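Long-range contacts in AT-less polyketide synthase (Streptomyces platensis subsp. rosaceus, PDB 4QYR), which supplies here the KS3 ketosynthase domain of an isomigrastatin-building megasynthase and probably catalyses the condensation that lengthens the growing polyketide chain: residues V178-R182 and G264-N268; L287-M292 and N429-V433; V162-S166 and G190-M194. One frame throughout, in Å; residues are numbered along the deposited sequence. Where two conformers were deposited one is given.

Following the chain from the N terminus, contact 3 opens at 162-166, in the loop before strand 166-169, and closes at 190-194, where the chain leaves helix 175-189. Contact 1 starts inside that loop, on helix 175-189 itself, and closes only at strand 260-269, so the two loops cross. Contact 2 follows in series: helix 281-291 comes after strand 260-269, and its loop runs on to strand 428-435. Contacts 1 and 2 meet directly, because those two strands are neighbours in one sheet. Contact 3 stands apart, its centre about 16 Å from that of contact 1, yet both touch the second subunit.

Contact 1. Residues V178-R182 and G264-N268; sequences VALHR and GSAEN
Helix 178-182 runs across strand 264-268 at 118° between their N-to-C directions, with axes 8.4 Å apart, and His181 comes closest to the strand at Ser265, while Val178 lies nearest Glu267. The imidazole of His181 lies between Ser265 and Glu267. His181 ND1 donates a hydrogen bond to Ser265 OG at the ring edge; the modelled 2.4 Å is too short to be taken literally. One ring face lies over the strand backbone, with Ala266 C 4.0 Å above the plane near the rim. On the far side of the ring, a water bridges to the strand: it sits 2.6 Å from His181 NE2 and donates to Glu267 OE1 at 2.8 Å.

In the thiolase fold this helix packs against the central sheet; here the contact is buried partly by the second subunit, whose Arg191 donates to Glu267 O. Helix 175-189 begins within the DTACSSS motif, whose cysteine is the nucleophile in related ketosynthases, and Leu180 packs on strand 239-247 while His181 meets strand 260-269.

Glu267 leaves the backbone with CG between N and the carbonyl carbon (chi1 86°), the crowded position, then extends toward the helix. Glu267 OE2 touches Val178 CG1 at 3.5 Å. Its OE1 points at Arg182 NH1, consistent with a salt bridge, though the two atoms clash and their exact places are doubtful. Arg182 has further acidic partners in Glu185 and in Glu167 of the second subunit. That Glu167 also approaches Glu267 OE2, a pairing of like charges that Arg182, facing both, would help to offset.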
ATOM      1  N   VAL A 178       4.198  -1.973  -8.952  1.00 28.39           N
ATOM      2  CA  VAL A 178       3.765  -0.803  -8.208  1.00 26.76           C
ATOM      3  C   VAL A 178       4.738  -0.418  -7.062  1.00 29.50           C
ATOM      4  O   VAL A 178       4.986   0.764  -6.804  1.00 28.91           O
ATOM      5  CB  VAL A 178       2.387  -1.044  -7.641  1.00 23.32           C
ATOM      6  CG1 VAL A 178       1.897   0.195  -6.948  1.00 20.91           C
ATOM      7  CG2 VAL A 178       1.451  -1.450  -8.774  1.00 21.18           C
ATOM      8  N   ALA A 179       5.284  -1.421  -6.382  1.00 24.28           N
ATOM      9  CA  ALA A 179       6.318  -1.189  -5.391  1.00 23.52           C
ATOM     10  C   ALA A 179       7.429  -0.355  -5.985  1.00 24.17           C
ATOM     11  O   ALA A 179       7.738   0.732  -5.502  1.00 26.10           O
ATOM     12  CB  ALA A 179       6.877  -2.503  -4.890  1.00 25.68           C
ATOM     13  N   LEU A 180       8.027  -0.883  -7.041  1.00 21.45           N
ATOM     14  CA  LEU A 180       9.108  -0.197  -7.726  1.00 21.85           C
ATOM     15  C   LEU A 180       8.699   1.232  -8.041  1.00 25.51           C
ATOM     16  O   LEU A 180       9.481   2.160  -7.880  1.00 36.14           O
ATOM     17  CB  LEU A 180       9.472  -0.938  -8.998  1.00 19.67           C
ATOM     18  CG  LEU A 180      10.650  -0.391  -9.783  1.00 21.91           C
ATOM     19  CD1 LEU A 180      11.879  -0.357  -8.912  1.00 21.04           C
ATOM     20  CD2 LEU A 180      10.897  -1.232 -11.024  1.00 22.13           C
ATOM     21  N   HIS A 181       7.446   1.409  -8.437  1.00 22.96           N
ATOM     22  CA  HIS A 181       6.952   2.719  -8.830  1.00 28.71           C
ATOM     23  C   HIS A 181       6.843   3.663  -7.626  1.00 32.91           C
ATOM     24  O   HIS A 181       7.142   4.854  -7.726  1.00 37.80           O
ATOM     25  CB  HIS A 181       5.596   2.584  -9.540  1.00 21.73           C
ATOM     26  CG  HIS A 181       4.881   3.884  -9.722  1.00 23.54           C
ATOM     27  ND1 HIS A 181       5.206   4.782 -10.712  1.00 27.10           N
ATOM     28  CD2 HIS A 181       3.865   4.449  -9.026  1.00 27.13           C
ATOM     29  CE1 HIS A 181       4.423   5.844 -10.621  1.00 27.80           C
ATOM     30  NE2 HIS A 181       3.604   5.669  -9.602  1.00 27.86           N
ATOM     31  N   ARG A 182       6.406   3.124  -6.497  1.00 32.92           N
ATOM     32  CA  ARG A 182       6.171   3.927  -5.322  1.00 35.27           C
ATOM     33  C   ARG A 182       7.506   4.339  -4.743  1.00 32.97           C
ATOM     34  O   ARG A 182       7.692   5.482  -4.306  1.00 34.42           O
ATOM     35  CB  ARG A 182       5.329   3.151  -4.308  1.00 44.54           C
ATOM     36  CG  ARG A 182       4.869   3.935  -3.069  1.00 61.35           C
ATOM     37  CD  ARG A 182       4.320   5.339  -3.360  1.00 72.85           C
ATOM     38  NE  ARG A 182       3.477   5.376  -4.548  1.00 81.32           N
ATOM     39  CZ  ARG A 182       2.266   4.837  -4.615  1.00 85.26           C
ATOM     40  NH1 ARG A 182       1.567   4.917  -5.740  1.00 85.89           N
ATOM     41  NH2 ARG A 182       1.762   4.219  -3.558  1.00 86.45           N
ATOM     42  N   GLY A 264      11.153   6.101 -16.814  1.00 37.55           N
ATOM     43  CA  GLY A 264       9.766   6.457 -16.615  1.00 38.67           C
ATOM     44  C   GLY A 264       8.985   5.372 -15.912  1.00 39.10           C
ATOM     45  O   GLY A 264       9.415   4.220 -15.827  1.00 40.98           O
ATOM     46  N   SER A 265       7.800   5.732 -15.442  1.00 36.58           N
ATOM     47  CA  SER A 265       7.085   4.879 -14.516  1.00 32.58           C
ATOM     48  C   SER A 265       5.690   5.429 -14.283  1.00 34.55           C
ATOM     49  O   SER A 265       5.543   6.608 -13.968  1.00 39.49           O
ATOM     50  CB  SER A 265       7.874   4.805 -13.210  1.00 33.87           C
ATOM     51  OG  SER A 265       7.070   4.440 -12.113  1.00 34.94           O
ATOM     52  N   ALA A 266       4.664   4.594 -14.438  1.00 30.60           N
ATOM     53  CA  ALA A 266       3.290   5.057 -14.212  1.00 32.24           C
ATOM     54  C   ALA A 266       2.411   3.959 -13.647  1.00 29.86           C
ATOM     55  O   ALA A 266       2.684   2.786 -13.881  1.00 31.81           O
ATOM     56  CB  ALA A 266       2.686   5.593 -15.512  1.00 32.25           C
ATOM     57  N   GLU A 267       1.366   4.334 -12.905  1.00 29.90           N
ATOM     58  CA  GLU A 267       0.331   3.381 -12.481  1.00 33.37           C
ATOM     59  C   GLU A 267      -1.042   4.017 -12.642  1.00 32.43           C
ATOM     60  O   GLU A 267      -1.170   5.231 -12.609  1.00 35.36           O
ATOM     61  CB  GLU A 267       0.535   2.921 -11.032  1.00 34.49           C
ATOM     62  CG  GLU A 267      -0.098   3.845 -10.017  1.00 45.46           C
ATOM     63  CD  GLU A 267      -0.046   3.328  -8.572  1.00 55.60           C
ATOM     64  OE1 GLU A 267       0.523   4.041  -7.708  1.00 57.80           O
ATOM     65  OE2 GLU A 267      -0.586   2.232  -8.286  1.00 58.55           O
ATOM     66  N   ASN A 268      -2.062   3.197 -12.849  1.00 30.37           N
ATOM     67  CA  ASN A 268      -3.432   3.691 -12.996  1.00 31.38           C
ATOM     68  C   ASN A 268      -4.397   2.558 -12.765  1.00 31.28           C
ATOM     69  O   ASN A 268      -3.978   1.438 -12.543  1.00 32.76           O
ATOM     70  CB  ASN A 268      -3.669   4.326 -14.373  1.00 37.19           C
ATOM     71  CG  ASN A 268      -3.870   3.298 -15.503  1.00 39.80           C
ATOM     72  OD1 ASN A 268      -3.654   2.092 -15.338  1.00 32.18           O
ATOM     73  ND2 ASN A 268      -4.253   3.799 -16.679  1.00 34.35           N
TER
HETATM   74  O   HOH W   1       1.247   6.502  -8.810  1.00 24.79           O

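Contact 2. Residues L287-M292 and N429-V433; sequences LIQDAM and NAHVV
His431 projects from strand 429-433 toward helix 287-291, and three helix side chains close round it. Its CG is anti to the backbone N (chi1 180°), which lifts the imidazole off the strand toward the helix. Ile288 CG1 sits over one face of the His431 ring in a CH-pi contact, 4.0 Å from its centroid and 15° off the normal. Ala291 CB comes in at the edge instead, 3.7 Å from His431 CD2. Leu287 takes the base of the side chain: its CD2 rests 3.6 Å from His431 CB and also meets Asn429 CB at 3.7 Å, while the other branch, CD1, lies against the carbonyl of Asn429. With the Leu287 CG anti to N (chi1 173°), its two methyls spread over the strand from Asn429 to His431. The ring is held from the polar side too, since ND1 is hydrogen-bonded to Ser421.

Farther along, Met292, present as selenomethionine, is the residue where the chain leaves the helix. Its side chain folds back at chi2 and chi3, bringing Met292 SE to 3.4 Å from Val433 CG2; the two side chains cross at about a right angle.

The strand's residues alternate. Ala430 and Val432 point from this helix to helix 175-189, so strand 428-435 is covered by a helix on both faces, as expected of the thiolase fold's layers. Helix 281-291 is itself backed by helix 313-331, which meets Ile288 and Met292, and strand 260-269 lies alongside under Leu287 and Ala291.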
ATOM      1  N   LEU A 287      -1.947   4.279 -19.668  1.00 44.96           N
ATOM      2  CA  LEU A 287      -0.867   3.976 -18.743  1.00 34.76           C
ATOM      3  C   LEU A 287       0.488   4.126 -19.379  1.00 44.91           C
ATOM      4  O   LEU A 287       1.333   4.858 -18.893  1.00 44.67           O
ATOM      5  CB  LEU A 287      -1.004   2.545 -18.228  1.00 33.53           C
ATOM      6  CG  LEU A 287       0.128   1.995 -17.367  1.00 32.09           C
ATOM      7  CD1 LEU A 287      -0.052   2.480 -15.944  1.00 31.18           C
ATOM      8  CD2 LEU A 287       0.150   0.498 -17.392  1.00 31.60           C
ATOM      9  N   ILE A 288       0.695   3.393 -20.464  1.00 45.33           N
ATOM     10  CA  ILE A 288       1.969   3.388 -21.166  1.00 40.69           C
ATOM     11  C   ILE A 288       2.351   4.775 -21.640  1.00 40.41           C
ATOM     12  O   ILE A 288       3.478   5.213 -21.386  1.00 38.25           O
ATOM     13  CB  ILE A 288       1.931   2.423 -22.344  1.00 39.63           C
ATOM     14  CG1 ILE A 288       1.820   1.006 -21.797  1.00 40.37           C
ATOM     15  CG2 ILE A 288       3.186   2.552 -23.188  1.00 38.84           C
ATOM     16  CD1 ILE A 288       1.224   0.061 -22.754  1.00 43.85           C
ATOM     17  N   GLN A 289       1.417   5.473 -22.286  1.00 39.38           N
ATOM     18  CA  GLN A 289       1.672   6.836 -22.739  1.00 44.79           C
ATOM     19  C   GLN A 289       2.094   7.735 -21.603  1.00 46.44           C
ATOM     20  O   GLN A 289       2.942   8.612 -21.767  1.00 48.48           O
ATOM     21  CB  GLN A 289       0.444   7.416 -23.405  1.00 46.29           C
ATOM     22  CG  GLN A 289      -0.098   6.499 -24.447  1.00 56.23           C
ATOM     23  CD  GLN A 289      -1.108   7.167 -25.319  1.00 64.38           C
ATOM     24  OE1 GLN A 289      -1.200   8.396 -25.355  1.00 67.73           O
ATOM     25  NE2 GLN A 289      -1.881   6.366 -26.041  1.00 65.95           N
ATOM     26  N   ASP A 290       1.481   7.511 -20.450  1.00 45.80           N
ATOM     27  CA  ASP A 290       1.819   8.241 -19.248  1.00 50.07           C
ATOM     28  C   ASP A 290       3.290   7.976 -18.860  1.00 47.09           C
ATOM     29  O   ASP A 290       4.043   8.902 -18.578  1.00 47.56           O
ATOM     30  CB  ASP A 290       0.848   7.844 -18.139  1.00 56.61           C
ATOM     31  CG  ASP A 290       1.003   8.671 -16.891  1.00 72.18           C
ATOM     32  OD1 ASP A 290       1.673   9.715 -16.973  1.00 82.27           O
ATOM     33  OD2 ASP A 290       0.454   8.278 -15.827  1.00 75.20           O
ATOM     34  N   ALA A 291       3.710   6.714 -18.881  1.00 43.01           N
ATOM     35  CA  ALA A 291       5.041   6.368 -18.405  1.00 39.59           C
ATOM     36  C   ALA A 291       6.068   6.728 -19.439  1.00 43.76           C
ATOM     37  O   ALA A 291       7.232   7.006 -19.116  1.00 44.52           O
ATOM     38  CB  ALA A 291       5.135   4.903 -18.076  1.00 37.45           C
HETATM   39  N   MSE A 292       5.635   6.715 -20.694  1.00 44.30           N
HETATM   40  CA  MSE A 292       6.538   6.970 -21.797  1.00 40.07           C
HETATM   41  C   MSE A 292       6.631   8.448 -22.096  1.00 42.22           C
HETATM   42  O   MSE A 292       7.243   8.845 -23.085  1.00 44.10           O
HETATM   43  CB  MSE A 292       6.081   6.215 -23.026  1.00 41.97           C
HETATM   44  CG  MSE A 292       6.389   4.750 -22.976  1.00 44.39           C
HETATM   45 SE   MSE A 292       8.272   4.472 -23.341  0.56 49.47          SE
HETATM   46  CE  MSE A 292       8.382   5.396 -25.068  1.00 43.69           C
ATOM     47  N   ASN A 429      -2.825  -1.281 -12.729  1.00 29.70           N
ATOM     48  CA  ASN A 429      -1.776  -1.475 -13.715  1.00 29.78           C
ATOM     49  C   ASN A 429      -0.589  -0.585 -13.485  1.00 30.90           C
ATOM     50  O   ASN A 429      -0.738   0.589 -13.137  1.00 30.48           O
ATOM     51  CB  ASN A 429      -2.293  -1.209 -15.122  1.00 31.51           C
ATOM     52  CG  ASN A 429      -3.674  -1.737 -15.340  1.00 36.51           C
ATOM     53  OD1 ASN A 429      -3.983  -2.886 -15.004  1.00 41.22           O
ATOM     54  ND2 ASN A 429      -4.528  -0.907 -15.924  1.00 36.75           N
ATOM     55  N   ALA A 430       0.597  -1.130 -13.728  1.00 32.05           N
ATOM     56  CA  ALA A 430       1.810  -0.343 -13.650  1.00 26.77           C
ATOM     57  C   ALA A 430       2.667  -0.687 -14.814  1.00 27.80           C
ATOM     58  O   ALA A 430       2.592  -1.801 -15.331  1.00 28.88           O
ATOM     59  CB  ALA A 430       2.540  -0.604 -12.387  1.00 25.38           C
ATOM     60  N   HIS A 431       3.495   0.275 -15.205  1.00 27.40           N
ATOM     61  CA  HIS A 431       4.371   0.130 -16.340  1.00 28.50           C
ATOM     62  C   HIS A 431       5.609   0.891 -16.047  1.00 27.60           C
ATOM     63  O   HIS A 431       5.530   2.033 -15.603  1.00 32.10           O
ATOM     64  CB  HIS A 431       3.724   0.664 -17.606  1.00 30.09           C
ATOM     65  CG  HIS A 431       4.581   0.545 -18.826  1.00 31.60           C
ATOM     66  ND1 HIS A 431       4.567  -0.569 -19.638  1.00 33.36           N
ATOM     67  CD2 HIS A 431       5.458   1.412 -19.384  1.00 31.92           C
ATOM     68  CE1 HIS A 431       5.407  -0.386 -20.642  1.00 34.71           C
ATOM     69  NE2 HIS A 431       5.963   0.804 -20.506  1.00 33.84           N
ATOM     70  N   VAL A 432       6.750   0.271 -16.320  1.00 28.02           N
ATOM     71  CA  VAL A 432       8.035   0.887 -16.052  1.00 27.48           C
ATOM     72  C   VAL A 432       8.876   0.965 -17.321  1.00 33.27           C
ATOM     73  O   VAL A 432       8.894   0.020 -18.098  1.00 40.35           O
ATOM     74  CB  VAL A 432       8.792   0.094 -14.985  1.00 26.55           C
ATOM     75  CG1 VAL A 432      10.117   0.742 -14.681  1.00 26.22           C
ATOM     76  CG2 VAL A 432       7.969   0.008 -13.721  1.00 32.51           C
ATOM     77  N   VAL A 433       9.569   2.077 -17.545  1.00 30.57           N
ATOM     78  CA  VAL A 433      10.534   2.128 -18.646  1.00 35.75           C
ATOM     79  C   VAL A 433      11.982   2.173 -18.131  1.00 36.99           C
ATOM     80  O   VAL A 433      12.383   3.110 -17.431  1.00 29.85           O
ATOM     81  CB  VAL A 433      10.294   3.337 -19.577  1.00 35.43           C
ATOM     82  CG1 VAL A 433      11.352   3.370 -20.653  1.00 34.11           C
ATOM     83  CG2 VAL A 433       8.926   3.269 -20.195  1.00 32.71           C
TER

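Contact 3. Residues V162-S166 and G190-M194; sequences VHGPS and GRCEM
Pro165 CD sits over one face of the Arg191 guanidinium, 3.0 Å above the plane and offset toward the rim near NH2. At the guanidinium edge, close to its plane, is the carbonyl oxygen of His163, and Gly164 CA approaches the group obliquely, 3.4 Å from Arg191 NH2. Pro165 takes the face and His163 O the edge, with Gly164 between them in the chain.

The edge contact is a hydrogen bond, Arg191 NH2 to His163 O, 3.0 Å long with an N-H...O angle of 151°. The donor approaches in the carbonyl plane, on a lone pair. A water makes a second link, accepting from Arg191 NH1 at 2.6 Å and donating to the same carbonyl oxygen, which therefore receives two bonds. Arg191 gets here with CG anti to the backbone N (chi1 170°), a bend at chi2 and an extended run to the guanidinium. The arginine was modelled in two conformers, and this account holds for one of them.

Next to the arginine, Cys192 SG meets the same Pro165 CD at 3.9 Å, so the proline is gripped by two neighbouring side chains of the 190-194 loop. Gly190, with positive phi, has already ended helix 175-189 there.

The contact lies at the dimer interface of the ketosynthase. NH2 of Arg191 also donates to the backbone O of Glu267 in the second subunit, and Pro165 packs on the side of that same Glu267. Within the chain, Pro165 and Cys192 both rest on Tyr120 of strand 117-122, which lies between strands 166-169 and 194-201 in the sheet; the two loops are the lead-ins to those strands, one after helix 149-160 and the other after helix 175-189.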
ATOM      1  N   VAL A 162      15.924   1.529   9.484  1.00 28.89           N
ATOM      2  CA  VAL A 162      15.690   2.698   8.650  1.00 30.22           C
ATOM      3  C   VAL A 162      14.300   3.302   8.940  1.00 28.16           C
ATOM      4  O   VAL A 162      13.469   2.651   9.555  1.00 27.17           O
ATOM      5  CB  VAL A 162      15.815   2.338   7.196  1.00 24.31           C
ATOM      6  CG1 VAL A 162      17.147   1.720   6.976  1.00 22.89           C
ATOM      7  CG2 VAL A 162      14.723   1.370   6.836  1.00 23.31           C
ATOM      8  N   HIS A 163      14.062   4.534   8.492  1.00 24.77           N
ATOM      9  CA  HIS A 163      12.913   5.312   8.932  1.00 26.33           C
ATOM     10  C   HIS A 163      12.092   5.907   7.809  1.00 26.53           C
ATOM     11  O   HIS A 163      11.269   6.789   8.043  1.00 26.70           O
ATOM     12  CB  HIS A 163      13.385   6.441   9.834  1.00 30.91           C
ATOM     13  CG  HIS A 163      14.173   5.967  11.006  1.00 35.54           C
ATOM     14  ND1 HIS A 163      15.551   6.018  11.042  1.00 41.63           N
ATOM     15  CD2 HIS A 163      13.783   5.401  12.172  1.00 35.47           C
ATOM     16  CE1 HIS A 163      15.973   5.511  12.186  1.00 44.93           C
ATOM     17  NE2 HIS A 163      14.920   5.122  12.885  1.00 42.73           N
ATOM     18  N   GLY A 164      12.334   5.449   6.587  1.00 24.46           N
ATOM     19  CA  GLY A 164      11.530   5.886   5.469  1.00 23.91           C
ATOM     20  C   GLY A 164      10.192   5.195   5.616  1.00 26.27           C
ATOM     21  O   GLY A 164      10.011   4.393   6.518  1.00 27.56           O
ATOM     22  N   PRO A 165       9.239   5.506   4.744  1.00 26.16           N
ATOM     23  CA  PRO A 165       7.970   4.771   4.728  1.00 24.79           C
ATOM     24  C   PRO A 165       8.185   3.268   4.537  1.00 25.96           C
ATOM     25  O   PRO A 165       8.982   2.882   3.672  1.00 26.80           O
ATOM     26  CB  PRO A 165       7.250   5.362   3.521  1.00 26.53           C
ATOM     27  CG  PRO A 165       7.799   6.731   3.418  1.00 29.89           C
ATOM     28  CD  PRO A 165       9.236   6.644   3.819  1.00 26.93           C
ATOM     29  N   SER A 166       7.482   2.452   5.324  1.00 24.32           N
ATOM     30  CA  SER A 166       7.539   0.991   5.249  1.00 23.19           C
ATOM     31  C   SER A 166       6.166   0.421   4.902  1.00 27.96           C
ATOM     32  O   SER A 166       5.268   0.412   5.725  1.00 33.05           O
ATOM     33  CB  SER A 166       8.015   0.409   6.578  1.00 28.56           C
ATOM     34  OG  SER A 166       8.271  -0.994   6.497  1.00 32.56           O
ATOM     35  N   GLY A 190      12.314  13.203  -2.910  1.00 41.48           N
ATOM     36  CA  GLY A 190      13.240  13.562  -1.850  1.00 38.65           C
ATOM     37  C   GLY A 190      12.934  12.943  -0.493  1.00 42.00           C
ATOM     38  O   GLY A 190      13.749  13.039   0.433  1.00 43.31           O
ATOM     39  N   ARG A 191      11.762  12.322  -0.364  0.67 37.34           N
ATOM     40  CA  ARG A 191      11.383  11.683   0.889  0.67 39.66           C
ATOM     41  C   ARG A 191      12.377  10.593   1.242  0.67 36.04           C
ATOM     42  O   ARG A 191      12.698  10.383   2.411  0.67 40.33           O
ATOM     43  CB  ARG A 191       9.971  11.099   0.808  0.67 35.43           C
ATOM     44  CG  ARG A 191       9.598  10.202   1.997  0.67 37.72           C
ATOM     45  CD  ARG A 191       9.729  10.915   3.355  0.67 38.88           C
ATOM     46  NE  ARG A 191       9.361  10.034   4.455  0.67 25.19           N
ATOM     47  CZ  ARG A 191      10.223   9.551   5.336  0.67 25.21           C
ATOM     48  NH1 ARG A 191      11.500   9.877   5.260  0.67 25.80           N
ATOM     49  NH2 ARG A 191       9.810   8.743   6.298  0.67 26.77           N
ATOM     50  N   CYS A 192      12.874   9.898   0.228  1.00 30.87           N
ATOM     51  CA  CYS A 192      13.861   8.855   0.463  1.00 29.38           C
ATOM     52  C   CYS A 192      15.165   9.175  -0.254  1.00 34.64           C
ATOM     53  O   CYS A 192      15.186   9.836  -1.307  1.00 38.23           O
ATOM     54  CB  CYS A 192      13.334   7.495   0.034  1.00 24.24           C
ATOM     55  SG  CYS A 192      11.941   7.015   1.028  1.00 40.66           S
ATOM     56  N   GLU A 193      16.256   8.718   0.343  1.00 34.23           N
ATOM     57  CA  GLU A 193      17.572   8.949  -0.210  1.00 38.57           C
ATOM     58  C   GLU A 193      18.035   7.657  -0.900  1.00 40.02           C
ATOM     59  O   GLU A 193      18.859   7.681  -1.814  1.00 40.44           O
ATOM     60  CB  GLU A 193      18.508   9.385   0.900  1.00 42.37           C
ATOM     61  CG  GLU A 193      19.797   9.981   0.452  1.00 50.65           C
ATOM     62  CD  GLU A 193      20.627  10.435   1.640  1.00 60.27           C
ATOM     63  OE1 GLU A 193      20.025  10.919   2.638  1.00 60.82           O
ATOM     64  OE2 GLU A 193      21.872  10.262   1.586  1.00 63.23           O
HETATM   65  N   MSE A 194      17.464   6.540  -0.447  1.00 39.90           N
HETATM   66  CA  MSE A 194      17.600   5.216  -1.054  1.00 34.37           C
HETATM   67  C   MSE A 194      16.355   4.430  -0.689  1.00 31.09           C
HETATM   68  O   MSE A 194      15.743   4.716   0.331  1.00 33.88           O
HETATM   69  CB  MSE A 194      18.844   4.508  -0.545  1.00 38.08           C
HETATM   70  CG  MSE A 194      20.115   4.992  -1.200  1.00 43.68           C
HETATM   71 SE   MSE A 194      21.678   3.978  -0.693  0.63 59.24          SE
HETATM   72  CE  MSE A 194      21.008   2.239  -1.030  1.00 35.24           C
TER
HETATM   73  O   HOH W   2      12.644   9.411   7.579  1.00 32.13           O